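Long-range contact in MOR (Lactococcus phage TP901-1, PDB 6TRI), which probably acts as the phage's modulator of repression in its lysis-lysogeny switch, a small helical protein that binds a partner protein: residues S4-C18 and V56-N70. Numbering follows the deposited sequence.
Sequences SYDYSSLLGKITEKC and VLELNPQDIPKYFFN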
loop_
_atom_site.group_PDB
_atom_site.type_symbol
_atom_site.label_atom_id
_atom_site.label_comp_id
_atom_site.label_asym_id
_atom_site.label_seq_id
_atom_site.Cartn_x
_atom_site.Cartn_y
_atom_site.Cartn_z
ATOM N N SER B 4 12.121 5.765 0.182
ATOM C CA SER B 4 11.249 6.925 0.038
ATOM C C SER B 4 10.260 6.731 -1.104
ATOM O O SER B 4 10.418 5.829 -1.926
ATOM C CB SER B 4 12.074 8.191 -0.199
ATOM O OG SER B 4 12.733 8.141 -1.453
ATOM N N TYR B 5 9.242 7.583 -1.154
ATOM C CA TYR B 5 8.262 7.529 -2.231
ATOM C C TYR B 5 8.144 8.868 -2.951
ATOM O O TYR B 5 8.069 9.924 -2.322
ATOM C CB TYR B 5 6.893 7.102 -1.698
ATOM C CG TYR B 5 6.907 5.776 -0.975
ATOM C CD1 TYR B 5 6.871 4.577 -1.676
ATOM C CD2 TYR B 5 6.952 5.722 0.413
ATOM C CE1 TYR B 5 6.885 3.361 -1.015
ATOM C CE2 TYR B 5 6.965 4.513 1.083
ATOM C CZ TYR B 5 6.929 3.336 0.366
ATOM O OH TYR B 5 6.942 2.132 1.033
ATOM N N ASP B 6 8.132 8.808 -4.277
ATOM C CA ASP B 6 7.976 9.992 -5.111
ATOM C C ASP B 6 6.492 10.281 -5.323
ATOM O O ASP B 6 5.818 9.576 -6.075
ATOM C CB ASP B 6 8.688 9.787 -6.453
ATOM C CG ASP B 6 8.928 11.085 -7.197
ATOM O OD1 ASP B 6 10.059 11.282 -7.691
ATOM O OD2 ASP B 6 7.990 11.902 -7.299
ATOM N N TYR B 7 5.983 11.316 -4.659
ATOM C CA TYR B 7 4.561 11.639 -4.739
ATOM C C TYR B 7 4.248 12.749 -5.738
ATOM O O TYR B 7 3.228 13.423 -5.603
ATOM C CB TYR B 7 4.022 12.049 -3.367
ATOM C CG TYR B 7 4.141 10.989 -2.297
ATOM C CD1 TYR B 7 3.416 9.809 -2.376
ATOM C CD2 TYR B 7 4.960 11.183 -1.194
ATOM C CE1 TYR B 7 3.519 8.841 -1.394
ATOM C CE2 TYR B 7 5.068 10.223 -0.208
ATOM C CZ TYR B 7 4.346 9.055 -0.312
ATOM O OH TYR B 7 4.456 8.100 0.670
ATOM N N SER B 8 5.113 12.938 -6.731
ATOM C CA SER B 8 4.908 13.987 -7.727
ATOM C C SER B 8 3.538 13.883 -8.384
ATOM O O SER B 8 2.750 14.827 -8.336
ATOM C CB SER B 8 5.997 13.939 -8.800
ATOM O OG SER B 8 7.249 14.347 -8.277
ATOM N N SER B 9 3.258 12.729 -8.986
ATOM C CA SER B 9 1.983 12.498 -9.662
ATOM C C SER B 9 0.796 12.708 -8.723
ATOM O O SER B 9 -0.212 13.302 -9.109
ATOM C CB SER B 9 1.937 11.086 -10.249
ATOM O OG SER B 9 2.934 10.911 -11.238
ATOM N N LEU B 10 0.926 12.219 -7.493
ATOM C CA LEU B 10 -0.138 12.335 -6.501
ATOM C C LEU B 10 -0.441 13.796 -6.183
ATOM O O LEU B 10 -1.603 14.188 -6.083
ATOM C CB LEU B 10 0.236 11.582 -5.223
ATOM C CG LEU B 10 -0.771 11.649 -4.070
ATOM C CD1 LEU B 10 -2.135 11.145 -4.506
ATOM C CD2 LEU B 10 -0.270 10.860 -2.869
ATOM N N LEU B 11 0.609 14.598 -6.034
ATOM C CA LEU B 11 0.451 16.016 -5.729
ATOM C C LEU B 11 -0.245 16.746 -6.868
ATOM O O LEU B 11 -0.917 17.752 -6.652
ATOM C CB LEU B 11 1.809 16.662 -5.442
ATOM C CG LEU B 11 2.539 16.146 -4.199
ATOM C CD1 LEU B 11 3.926 16.759 -4.087
ATOM C CD2 LEU B 11 1.726 16.416 -2.948
ATOM N N GLY B 12 -0.082 16.232 -8.083
ATOM C CA GLY B 12 -0.735 16.810 -9.240
ATOM C C GLY B 12 -2.242 16.666 -9.160
ATOM O O GLY B 12 -2.978 17.634 -9.361
ATOM N N LYS B 13 -2.701 15.454 -8.859
ATOM C CA LYS B 13 -4.131 15.169 -8.776
ATOM C C LYS B 13 -4.781 15.947 -7.640
ATOM O O LYS B 13 -5.926 16.382 -7.749
ATOM C CB LYS B 13 -4.374 13.669 -8.587
ATOM C CG LYS B 13 -3.912 12.807 -9.748
ATOM C CD LYS B 13 -4.767 13.027 -10.983
ATOM C CE LYS B 13 -6.220 12.677 -10.713
ATOM N NZ LYS B 13 -7.032 12.669 -11.963
ATOM N N ILE B 14 -4.040 16.118 -6.551
ATOM C CA ILE B 14 -4.547 16.819 -5.379
ATOM C C ILE B 14 -4.810 18.289 -5.685
ATOM O O ILE B 14 -5.830 18.846 -5.276
ATOM C CB ILE B 14 -3.566 16.694 -4.203
ATOM C CG1 ILE B 14 -3.561 15.252 -3.694
ATOM C CG2 ILE B 14 -3.935 17.658 -3.084
ATOM C CD1 ILE B 14 -2.541 14.983 -2.617
ATOM N N THR B 15 -3.892 18.910 -6.419
ATOM C CA THR B 15 -4.057 20.294 -6.848
ATOM C C THR B 15 -5.214 20.409 -7.831
ATOM O O THR B 15 -6.021 21.337 -7.757
ATOM C CB THR B 15 -2.774 20.838 -7.508
ATOM O OG1 THR B 15 -1.660 20.630 -6.631
ATOM C CG2 THR B 15 -2.914 22.322 -7.807
ATOM N N GLU B 16 -5.280 19.451 -8.748
ATOM C CA GLU B 16 -6.315 19.403 -9.775
ATOM C C GLU B 16 -7.711 19.161 -9.197
ATOM O O GLU B 16 -8.668 19.841 -9.567
ATOM C CB GLU B 16 -5.975 18.314 -10.796
ATOM C CG GLU B 16 -7.109 17.931 -11.732
ATOM C CD GLU B 16 -6.778 16.705 -12.566
ATOM O OE1 GLU B 16 -5.611 16.259 -12.530
ATOM O OE2 GLU B 16 -7.684 16.184 -13.254
ATOM N N LYS B 17 -7.819 18.196 -8.286
ATOM C CA LYS B 17 -9.113 17.784 -7.747
ATOM C C LYS B 17 -9.571 18.590 -6.532
ATOM O O LYS B 17 -10.735 18.984 -6.446
ATOM C CB LYS B 17 -9.077 16.298 -7.375
ATOM C CG LYS B 17 -9.224 15.342 -8.551
ATOM C CD LYS B 17 -10.627 15.399 -9.136
ATOM C CE LYS B 17 -10.864 14.262 -10.118
ATOM N NZ LYS B 17 -9.912 14.291 -11.263
ATOM N N CYS B 18 -8.662 18.829 -5.593
ATOM C CA CYS B 18 -9.034 19.434 -4.317
ATOM C C CYS B 18 -8.594 20.886 -4.181
ATOM O O CYS B 18 -9.214 21.665 -3.457
ATOM C CB CYS B 18 -8.449 18.617 -3.166
ATOM S SG CYS B 18 -8.991 16.898 -3.138
ATOM N N VAL B 56 -11.458 9.677 -3.324
ATOM C CA VAL B 56 -11.518 11.136 -3.321
ATOM C C VAL B 56 -10.954 11.748 -4.602
ATOM O O VAL B 56 -11.555 12.650 -5.188
ATOM C CB VAL B 56 -10.761 11.715 -2.105
ATOM C CG1 VAL B 56 -10.601 13.221 -2.235
ATOM C CG2 VAL B 56 -11.481 11.359 -0.814
ATOM N N LEU B 57 -9.801 11.251 -5.039
ATOM C CA LEU B 57 -9.135 11.797 -6.219
ATOM C C LEU B 57 -9.594 11.122 -7.510
ATOM O O LEU B 57 -9.186 11.520 -8.604
ATOM C CB LEU B 57 -7.621 11.669 -6.066
ATOM C CG LEU B 57 -7.056 12.442 -4.873
ATOM C CD1 LEU B 57 -5.601 12.086 -4.644
ATOM C CD2 LEU B 57 -7.220 13.941 -5.089
ATOM N N GLU B 58 -10.449 10.113 -7.368
ATOM C CA GLU B 58 -10.987 9.358 -8.498
ATOM C C GLU B 58 -9.864 8.801 -9.360
ATOM O O GLU B 58 -9.898 8.894 -10.585
ATOM C CB GLU B 58 -11.925 10.230 -9.336
ATOM C CG GLU B 58 -13.227 10.580 -8.630
ATOM C CD GLU B 58 -14.119 11.491 -9.453
ATOM O OE1 GLU B 58 -13.648 12.571 -9.870
ATOM O OE2 GLU B 58 -15.292 11.126 -9.685
ATOM N N LEU B 59 -8.865 8.223 -8.703
ATOM C CA LEU B 59 -7.731 7.630 -9.395
ATOM C C LEU B 59 -8.099 6.280 -9.997
ATOM O O LEU B 59 -8.947 5.560 -9.464
ATOM C CB LEU B 59 -6.547 7.465 -8.439
ATOM C CG LEU B 59 -6.117 8.700 -7.645
ATOM C CD1 LEU B 59 -4.916 8.389 -6.759
ATOM C CD2 LEU B 59 -5.804 9.842 -8.584
ATOM N N ASN B 60 -7.462 5.945 -11.114
ATOM C CA ASN B 60 -7.553 4.602 -11.670
ATOM C C ASN B 60 -6.739 3.666 -10.791
ATOM O O ASN B 60 -5.551 3.904 -10.570
ATOM C CB ASN B 60 -7.047 4.572 -13.116
ATOM C CG ASN B 60 -7.005 3.166 -13.701
ATOM O OD1 ASN B 60 -7.790 2.296 -13.325
ATOM N ND2 ASN B 60 -6.079 2.940 -14.628
ATOM N N PRO B 61 -7.383 2.613 -10.262
ATOM C CA PRO B 61 -6.730 1.663 -9.354
ATOM C C PRO B 61 -5.444 1.064 -9.916
ATOM O O PRO B 61 -4.545 0.731 -9.149
ATOM C CB PRO B 61 -7.792 0.580 -9.168
ATOM C CG PRO B 61 -9.077 1.299 -9.343
ATOM C CD PRO B 61 -8.821 2.330 -10.407
ATOM N N GLN B 62 -5.352 0.939 -11.236
ATOM C CA GLN B 62 -4.163 0.366 -11.856
ATOM C C GLN B 62 -2.983 1.335 -11.819
ATOM O O GLN B 62 -1.839 0.938 -12.038
ATOM C CB GLN B 62 -4.465 -0.043 -13.295
ATOM C CG GLN B 62 -5.702 -0.910 -13.426
ATOM C CD GLN B 62 -5.918 -1.411 -14.835
ATOM O OE1 GLN B 62 -4.967 -1.744 -15.541
ATOM N NE2 GLN B 62 -7.176 -1.466 -15.254
ATOM N N ASP B 63 -3.266 2.602 -11.534
ATOM C CA ASP B 63 -2.232 3.630 -11.478
ATOM C C ASP B 63 -1.674 3.797 -10.069
ATOM O O ASP B 63 -0.744 4.575 -9.851
ATOM C CB ASP B 63 -2.779 4.971 -11.972
ATOM C CG ASP B 63 -3.052 4.980 -13.462
ATOM O OD1 ASP B 63 -2.349 4.264 -14.204
ATOM O OD2 ASP B 63 -3.969 5.712 -13.891
ATOM N N ILE B 64 -2.249 3.068 -9.119
ATOM C CA ILE B 64 -1.853 3.168 -7.715
ATOM C C ILE B 64 -0.353 2.926 -7.457
ATOM O O ILE B 64 0.247 3.646 -6.656
ATOM C CB ILE B 64 -2.690 2.204 -6.845
ATOM C CG1 ILE B 64 -4.122 2.721 -6.731
ATOM C CG2 ILE B 64 -2.088 2.057 -5.458
ATOM C CD1 ILE B 64 -5.008 1.858 -5.876
ATOM N N PRO B 65 0.266 1.932 -8.132
ATOM C CA PRO B 65 1.716 1.798 -7.928
ATOM C C PRO B 65 2.519 3.044 -8.314
ATOM O O PRO B 65 3.595 3.275 -7.761
ATOM C CB PRO B 65 2.085 0.622 -8.838
ATOM C CG PRO B 65 0.851 -0.193 -8.900
ATOM C CD PRO B 65 -0.274 0.800 -8.908
ATOM N N LYS B 66 1.998 3.839 -9.241
ATOM C CA LYS B 66 2.708 5.024 -9.700
ATOM C C LYS B 66 2.436 6.228 -8.803
ATOM O O LYS B 66 3.181 7.209 -8.822
ATOM C CB LYS B 66 2.324 5.350 -11.143
ATOM C CG LYS B 66 3.511 5.709 -12.020
ATOM C CD LYS B 66 4.537 4.584 -12.032
ATOM C CE LYS B 66 5.921 5.092 -12.404
ATOM N NZ LYS B 66 7.004 4.259 -11.809
ATOM N N TYR B 67 1.374 6.147 -8.012
ATOM C CA TYR B 67 0.987 7.260 -7.153
ATOM C C TYR B 67 1.532 7.135 -5.731
ATOM O O TYR B 67 1.919 8.133 -5.124
ATOM C CB TYR B 67 -0.537 7.390 -7.107
ATOM C CG TYR B 67 -1.126 8.127 -8.287
ATOM C CD1 TYR B 67 -0.934 9.492 -8.439
ATOM C CD2 TYR B 67 -1.884 7.463 -9.242
ATOM C CE1 TYR B 67 -1.469 10.176 -9.514
ATOM C CE2 TYR B 67 -2.427 8.140 -10.322
ATOM C CZ TYR B 67 -2.215 9.498 -10.451
ATOM O OH TYR B 67 -2.749 10.182 -11.519
ATOM N N PHE B 68 1.567 5.915 -5.203
ATOM C CA PHE B 68 1.917 5.711 -3.800
ATOM C C PHE B 68 3.143 4.825 -3.598
ATOM O O PHE B 68 3.687 4.759 -2.497
ATOM C CB PHE B 68 0.729 5.106 -3.046
ATOM C CG PHE B 68 -0.514 5.947 -3.091
ATOM C CD1 PHE B 68 -0.752 6.907 -2.122
ATOM C CD2 PHE B 68 -1.448 5.774 -4.098
ATOM C CE1 PHE B 68 -1.896 7.684 -2.161
ATOM C CE2 PHE B 68 -2.593 6.547 -4.143
ATOM C CZ PHE B 68 -2.817 7.503 -3.174
ATOM N N PHE B 69 3.583 4.146 -4.652
ATOM C CA PHE B 69 4.665 3.178 -4.502
ATOM C C PHE B 69 5.805 3.405 -5.488
ATOM O O PHE B 69 6.450 2.458 -5.934
ATOM C CB PHE B 69 4.110 1.760 -4.644
ATOM C CG PHE B 69 3.001 1.454 -3.680
ATOM C CD1 PHE B 69 3.282 0.979 -2.410
ATOM C CD2 PHE B 69 1.679 1.658 -4.038
ATOM C CE1 PHE B 69 2.264 0.703 -1.516
ATOM C CE2 PHE B 69 0.656 1.387 -3.149
ATOM C CZ PHE B 69 0.949 0.908 -1.886
ATOM N N ASN B 70 6.055 4.669 -5.810
ATOM C CA ASN B 70 7.148 5.031 -6.700
ATOM C C ASN B 70 8.377 5.451 -5.900
ATOM O O ASN B 70 8.440 6.566 -5.383
ATOM C CB ASN B 70 6.712 6.150 -7.650
ATOM C CG ASN B 70 7.767 6.488 -8.685
ATOM O OD1 ASN B 70 8.629 5.670 -9.002
ATOM N ND2 ASN B 70 7.701 7.703 -9.220
HETATM O O HOH W 1 5.153 9.933 -8.986
HETATM O O HOH W 2 2.817 10.181 -7.143
HETATM O O HOH W 3 4.819 6.834 -5.171
#
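Three waters gather at the backbone O of Asp-6. Water 3, 3.1 Å from Asp-6 O, makes the clear bridge to Asn-70 N, whereas water 1 has only weak links to residues 56-70. Water 2, accepting from Leu-10 N at 2.8 Å, lies between Asp-6 O and Tyr-67 O. Alongside runs a direct bond, Asp-6 N to Asn-70 O, almost straight at 178°; its 2.5 Å is shorter than usual and doubtful, probably reflecting coordinate error. Asp-6 OD2 reaches forward to the first turn of helix 8-17, taking Ser-8 N in an Asx turn and also Ser-8 OG. The Tyr-67 ring presents its edge to Ser-9 O and Leu-10 N, and Lys-13 CG lies 3.4 Å from Tyr-67 OH. In this all-helical domain, consistent with the helix-turn-helix kind, the short helix 64-68 runs nearly perpendicular to helix 8-17 (93°). Farther along, Leu-57 is a knob among Leu-10, Lys-13, Ile-14 and Lys-17, its CD1 3.6 Å from Leu-10 CD1. With CG anti to N (chi1 178°), Leu-10 also sends CD2 against Phe-68 CE1 (3.6 Å). Trp-45 meets Phe-68 edge-to-face, whereas the hydroxyls of Tyr-5 and Tyr-7 bond polar side chains of another protein's chain.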